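Long-range contacts in DNA mismatch repair protein MutS (Thermus aquaticus, PDB 1EWQ), which binds mismatched DNA as an ATP-dependent damage sensor with weak ATPase activity, probably performing the recognition step of mismatch repair: residues L54-T59 and A71-R76; Q595-A600 and L658-E663. All coordinates share one frame; numbering follows the deposited sequence.

Contacts 1 and 2 lie on opposite sides of the chain's centre, with centres about 53 Å apart, and share no helix or strand. Both are mostly buried. Contact 1, in MutS domain I, joins a loop to a strand; its small leucine-isoleucine core lies beside the bound DNA, one backbone amide and a hydroxyl bond to the sugar-phosphate chain, and a water bridges to it. Contact 2, in the ATPase domain, sets a helix against the central sheet through alanine and leucine, with a threonine methyl at the margin and no hydrogen bond across it. One thus combines interior packing with a DNA-binding surface, whereas the other is wholly interior, about 45 Å from the nucleic acid.

Contact 1: residues L54-T59 and A71-R76; sequences LGLVLT and AGIPLR. With nucleotides of chain A.
L56 and I73 meet because each turns a branch away from its own carbonyl carbon: CG of L56 stands anti to it, beside the backbone N (chi1 -55°), while I73 places CG2 there and puts CG1 between N and C (chi1 59°). CD1 of L56 and CG2 of I73 therefore press together at 3.5 Å, closer than two methyl groups normally settle. L54 reaches the same methyl at about a right angle, its CD1 4.2 Å from I73 CG2, and packs on Y81 of helix 78-87. Leucine suits both positions because its branched end extends far enough to meet the isoleucine methyl. In the mismatch-binding domain I, helix 44-54 ends here in a Schellman motif whose C′ residue, G55, has the positive phi that glycine adopts readily; strand 67-74 pairs with strand 39-43, and P74 packs on F39, of the Phe-X-Glu sequence with which MutS proteins wedge into a mismatch. The loop then turns its polar groups to the DNA. V57 N gives a nearly straight hydrogen bond (174°) to OP1 of DG14 of chain A, at 2.9 Å. A water joins both segments to the backbone of chain A, lying 2.8 Å from V57 O, 3.0 Å from G72 N, which donates to it, and 2.7 Å from O3' of DT13. G72 must lack a side chain: its CA is 3.3 Å from O2 of DT13 of chain A, and a CB would collide with that oxygen. T59 OG1 donates to O3' of DG12 of chain A at 3.0 Å, and a valine here, having no hydroxyl, would probably leave that ester oxygen without this donor and weaken the hold on the DNA strand. The G55 carbonyl oxygen accepts a hydrogen bond from R76 of the second subunit.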
# COMPACT_ATOMS: atom_id res chain seq x y z
N LEU C 54 11.74 -6.97 8.37
CA LEU C 54 11.37 -6.18 9.53
C LEU C 54 12.33 -5.02 9.79
O LEU C 54 12.20 -4.31 10.79
CB LEU C 54 11.29 -7.07 10.77
CG LEU C 54 10.32 -8.24 10.67
CD1 LEU C 54 10.43 -9.10 11.93
CD2 LEU C 54 8.89 -7.72 10.49
N GLY C 55 13.29 -4.83 8.89
CA GLY C 55 14.25 -3.75 9.07
C GLY C 55 15.00 -3.88 10.38
O GLY C 55 15.13 -2.92 11.13
N LEU C 56 15.48 -5.09 10.64
CA LEU C 56 16.23 -5.37 11.86
C LEU C 56 17.73 -5.28 11.57
O LEU C 56 18.16 -5.24 10.42
CB LEU C 56 15.91 -6.79 12.36
CG LEU C 56 14.45 -7.18 12.62
CD1 LEU C 56 14.38 -8.68 12.89
CD2 LEU C 56 13.87 -6.38 13.78
N VAL C 57 18.53 -5.24 12.63
CA VAL C 57 19.97 -5.19 12.48
C VAL C 57 20.39 -6.60 12.09
O VAL C 57 19.90 -7.58 12.67
CB VAL C 57 20.66 -4.79 13.79
CG1 VAL C 57 22.17 -4.90 13.65
CG2 VAL C 57 20.26 -3.38 14.18
N LEU C 58 21.29 -6.72 11.13
CA LEU C 58 21.75 -8.03 10.70
C LEU C 58 23.12 -8.33 11.32
O LEU C 58 24.12 -7.77 10.91
CB LEU C 58 21.85 -8.07 9.17
CG LEU C 58 21.66 -9.41 8.46
CD1 LEU C 58 22.25 -9.28 7.07
CD2 LEU C 58 22.34 -10.55 9.21
N THR C 59 23.16 -9.23 12.30
CA THR C 59 24.42 -9.58 12.94
C THR C 59 24.98 -10.87 12.34
O THR C 59 24.80 -11.15 11.16
CB THR C 59 24.26 -9.81 14.47
OG1 THR C 59 23.23 -8.95 14.99
CG2 THR C 59 25.56 -9.49 15.19
N ALA C 71 19.72 -12.95 12.55
CA ALA C 71 18.73 -11.90 12.79
C ALA C 71 17.76 -12.46 13.84
O ALA C 71 17.47 -13.66 13.83
CB ALA C 71 17.99 -11.57 11.52
N GLY C 72 17.27 -11.62 14.73
CA GLY C 72 16.37 -12.12 15.75
C GLY C 72 15.48 -11.07 16.36
O GLY C 72 15.74 -9.88 16.23
N ILE C 73 14.43 -11.52 17.04
CA ILE C 73 13.49 -10.62 17.68
C ILE C 73 13.18 -11.13 19.08
O ILE C 73 13.14 -12.33 19.31
CB ILE C 73 12.17 -10.54 16.88
CG1 ILE C 73 11.56 -11.94 16.77
CG2 ILE C 73 12.43 -9.94 15.50
CD1 ILE C 73 10.21 -11.99 16.08
N PRO C 74 12.97 -10.21 20.04
CA PRO C 74 12.66 -10.62 21.41
C PRO C 74 11.29 -11.29 21.51
O PRO C 74 10.32 -10.83 20.89
CB PRO C 74 12.73 -9.31 22.19
CG PRO C 74 12.33 -8.30 21.17
CD PRO C 74 13.08 -8.75 19.94
N LEU C 75 11.20 -12.38 22.27
CA LEU C 75 9.94 -13.09 22.43
C LEU C 75 8.86 -12.17 22.97
O LEU C 75 7.66 -12.43 22.80
CB LEU C 75 10.08 -14.28 23.40
CG LEU C 75 11.04 -15.44 23.18
CD1 LEU C 75 10.44 -16.66 23.86
CD2 LEU C 75 11.26 -15.72 21.72
N ARG C 76 9.28 -11.11 23.65
CA ARG C 76 8.34 -10.15 24.23
C ARG C 76 7.31 -9.65 23.23
O ARG C 76 6.11 -9.66 23.50
CB ARG C 76 9.10 -8.94 24.81
CG ARG C 76 9.64 -7.96 23.76
CD ARG C 76 10.32 -6.72 24.37
NE ARG C 76 11.67 -6.98 24.86
CZ ARG C 76 11.96 -7.60 26.01
NH1 ARG C 76 10.99 -8.03 26.80
NH2 ARG C 76 13.23 -7.78 26.35
P DG A 14 18.04 -5.33 16.53
OP1 DG A 14 17.31 -5.06 15.26
OP2 DG A 14 19.22 -4.50 16.88
O5' DG A 14 17.01 -5.20 17.73
C5' DG A 14 15.85 -6.01 17.78
C4' DG A 14 15.17 -5.83 19.12
O4' DG A 14 15.98 -6.44 20.15
C3' DG A 14 14.98 -4.37 19.53
O3' DG A 14 13.73 -4.23 20.19
C2' DG A 14 16.15 -4.12 20.48
C1' DG A 14 16.39 -5.48 21.11
N9 DG A 14 17.79 -5.75 21.43
C8 DG A 14 18.88 -5.50 20.63
N7 DG A 14 20.01 -5.87 21.16
C5 DG A 14 19.66 -6.39 22.40
C6 DG A 14 20.47 -6.96 23.42
O6 DG A 14 21.69 -7.11 23.44
N1 DG A 14 19.70 -7.37 24.51
C2 DG A 14 18.34 -7.27 24.60
N2 DG A 14 17.78 -7.76 25.71
N3 DG A 14 17.57 -6.73 23.66
C4 DG A 14 18.29 -6.32 22.59
P DT A 13 24.03 -6.97 17.85
OP1 DT A 13 24.74 -6.29 16.74
OP2 DT A 13 24.25 -6.52 19.25
O5' DT A 13 22.48 -6.93 17.56
C5' DT A 13 21.73 -8.09 17.86
C4' DT A 13 20.49 -8.17 17.01
O4' DT A 13 20.10 -9.55 17.08
C3' DT A 13 19.33 -7.36 17.58
O3' DT A 13 18.47 -6.88 16.55
C2' DT A 13 18.65 -8.34 18.53
C1' DT A 13 19.03 -9.72 17.99
N1 DT A 13 19.48 -10.68 19.03
C2 DT A 13 19.38 -12.02 18.76
O2 DT A 13 18.97 -12.45 17.69
N3 DT A 13 19.78 -12.84 19.77
C4 DT A 13 20.27 -12.47 21.01
O4 DT A 13 20.56 -13.33 21.83
C5 DT A 13 20.39 -11.05 21.22
C7 DT A 13 20.95 -10.55 22.51
C6 DT A 13 19.98 -10.23 20.24
P DG A 12 29.29 -9.75 19.33
OP1 DG A 12 30.26 -9.75 18.21
OP2 DG A 12 29.42 -8.74 20.41
O5' DG A 12 27.83 -9.61 18.72
C5' DG A 12 27.17 -10.71 18.09
C4' DG A 12 25.68 -10.56 18.28
O4' DG A 12 25.25 -11.36 19.40
C3' DG A 12 25.34 -9.10 18.61
O3' DG A 12 24.33 -8.55 17.78
C2' DG A 12 24.89 -9.13 20.06
C1' DG A 12 24.54 -10.58 20.35
N9 DG A 12 25.01 -10.94 21.69
C8 DG A 12 25.94 -10.23 22.41
N7 DG A 12 26.13 -10.70 23.61
C5 DG A 12 25.30 -11.80 23.69
C6 DG A 12 25.08 -12.70 24.77
O6 DG A 12 25.58 -12.69 25.90
N1 DG A 12 24.16 -13.69 24.44
C2 DG A 12 23.52 -13.79 23.23
N2 DG A 12 22.66 -14.82 23.12
N3 DG A 12 23.71 -12.95 22.21
C4 DG A 12 24.61 -11.99 22.51
O HOH W 1 18.23 -8.74 14.57

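Contact 2: residues Q595-A600 and L658-E663; sequences QTALIA and LVLLDE
A597 is the point where helix 595-600 comes down on strand 658-662, its CB meeting a methyl from each of two leucines. CD1 of L660 touches that CB at 3.7 Å, and CD2 of L658 lies 4.0 Å from it while approaching the A597 CA even more closely, at 3.7 Å. L658 makes this reach with CG anti to the backbone N (chi1 172°), carrying its branched end up to the helix. An alanine suits the position because its short side chain lets L658 reach the helix backbone while L660 rests on the methyl; the helix axis passes 9.8 Å from that of the strand and runs nearly antiparallel to it. Away from A597 the packing is looser: T596 CG2 is 4.3 Å from L658 CD1 and, one turn on, A600 CB is 4.5 Å from L658 CD2. T596 can be buried at this apolar face because its OG1 is hydrogen-bonded to the carbonyl oxygen of F592, one turn earlier. All touching residues are buried; the only partly exposed residue of the two segments is E663, beyond the end of the strand and far from the helix. The hydrophobic run ending in D662 and E663 is consistent with a Walker B motif, and helix 589-603 is the one that follows the P-loop, as in other P-loop ATPases. Strand 657-662 lies between strands 621-625 and 690-694: I622 of the first packs on A597 and L658, L692 of the second on T596 and L660, while V659 and L661, on the other face of the sheet, meet helix 670-687.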
# COMPACT_ATOMS: atom_id res chain seq x y z
N GLN C 595 -30.69 0.73 -5.12
CA GLN C 595 -31.47 0.89 -3.89
C GLN C 595 -32.55 -0.18 -3.81
O GLN C 595 -32.88 -0.66 -2.73
CB GLN C 595 -32.10 2.30 -3.78
CG GLN C 595 -33.49 2.51 -4.37
CD GLN C 595 -33.99 3.96 -4.19
OE1 GLN C 595 -35.20 4.22 -4.17
NE2 GLN C 595 -33.07 4.89 -4.07
N THR C 596 -33.08 -0.57 -4.97
CA THR C 596 -34.10 -1.60 -5.04
C THR C 596 -33.53 -2.93 -4.53
O THR C 596 -34.14 -3.60 -3.70
CB THR C 596 -34.59 -1.78 -6.48
OG1 THR C 596 -35.15 -0.55 -6.95
CG2 THR C 596 -35.63 -2.88 -6.57
N ALA C 597 -32.35 -3.29 -5.03
CA ALA C 597 -31.70 -4.52 -4.62
C ALA C 597 -31.35 -4.48 -3.13
O ALA C 597 -31.51 -5.47 -2.41
CB ALA C 597 -30.43 -4.74 -5.44
N LEU C 598 -30.89 -3.33 -2.66
CA LEU C 598 -30.52 -3.23 -1.25
C LEU C 598 -31.72 -3.35 -0.32
O LEU C 598 -31.64 -4.01 0.72
CB LEU C 598 -29.75 -1.93 -0.99
CG LEU C 598 -28.36 -1.95 -1.65
CD1 LEU C 598 -27.70 -0.57 -1.52
CD2 LEU C 598 -27.51 -3.03 -1.01
N ILE C 599 -32.83 -2.72 -0.68
CA ILE C 599 -34.03 -2.81 0.15
C ILE C 599 -34.45 -4.28 0.26
O ILE C 599 -34.78 -4.76 1.35
CB ILE C 599 -35.18 -1.97 -0.44
CG1 ILE C 599 -34.85 -0.48 -0.27
CG2 ILE C 599 -36.50 -2.33 0.21
CD1 ILE C 599 -35.78 0.43 -1.06
N ALA C 600 -34.44 -4.98 -0.88
CA ALA C 600 -34.80 -6.40 -0.94
C ALA C 600 -33.80 -7.22 -0.13
O ALA C 600 -34.17 -8.15 0.59
CB ALA C 600 -34.81 -6.88 -2.39
N LEU C 658 -34.57 -11.09 -9.15
CA LEU C 658 -34.54 -9.64 -9.30
C LEU C 658 -33.34 -9.45 -10.20
O LEU C 658 -32.23 -9.78 -9.81
CB LEU C 658 -34.31 -8.92 -7.97
CG LEU C 658 -34.06 -7.40 -8.07
CD1 LEU C 658 -35.31 -6.69 -8.56
CD2 LEU C 658 -33.64 -6.82 -6.71
N VAL C 659 -33.58 -8.95 -11.41
CA VAL C 659 -32.51 -8.71 -12.37
C VAL C 659 -32.35 -7.21 -12.59
O VAL C 659 -33.33 -6.50 -12.81
CB VAL C 659 -32.85 -9.39 -13.72
CG1 VAL C 659 -31.77 -9.09 -14.73
CG2 VAL C 659 -33.03 -10.92 -13.52
N LEU C 660 -31.11 -6.72 -12.53
CA LEU C 660 -30.82 -5.30 -12.71
C LEU C 660 -29.89 -5.08 -13.89
O LEU C 660 -28.71 -5.41 -13.81
CB LEU C 660 -30.17 -4.72 -11.44
CG LEU C 660 -30.91 -4.82 -10.10
CD1 LEU C 660 -30.10 -4.07 -9.02
CD2 LEU C 660 -32.29 -4.24 -10.20
N LEU C 661 -30.42 -4.55 -14.99
CA LEU C 661 -29.60 -4.32 -16.18
C LEU C 661 -29.37 -2.84 -16.39
O LEU C 661 -30.30 -2.03 -16.34
CB LEU C 661 -30.25 -4.94 -17.42
CG LEU C 661 -30.60 -6.43 -17.35
CD1 LEU C 661 -31.10 -6.88 -18.73
CD2 LEU C 661 -29.39 -7.26 -16.91
N ASP C 662 -28.12 -2.50 -16.64
CA ASP C 662 -27.68 -1.12 -16.83
C ASP C 662 -27.09 -0.94 -18.23
O ASP C 662 -25.93 -1.26 -18.47
CB ASP C 662 -26.64 -0.81 -15.75
CG ASP C 662 -26.07 0.60 -15.83
OD1 ASP C 662 -24.82 0.73 -15.89
OD2 ASP C 662 -26.87 1.56 -15.81
N GLU C 663 -27.92 -0.45 -19.15
CA GLU C 663 -27.51 -0.18 -20.53
C GLU C 663 -26.96 -1.39 -21.31
O GLU C 663 -25.97 -1.28 -22.05
CB GLU C 663 -26.50 0.98 -20.54
CG GLU C 663 -26.95 2.18 -19.68
CD GLU C 663 -26.05 3.41 -19.83
OE1 GLU C 663 -24.82 3.25 -19.87
OE2 GLU C 663 -26.59 4.53 -19.90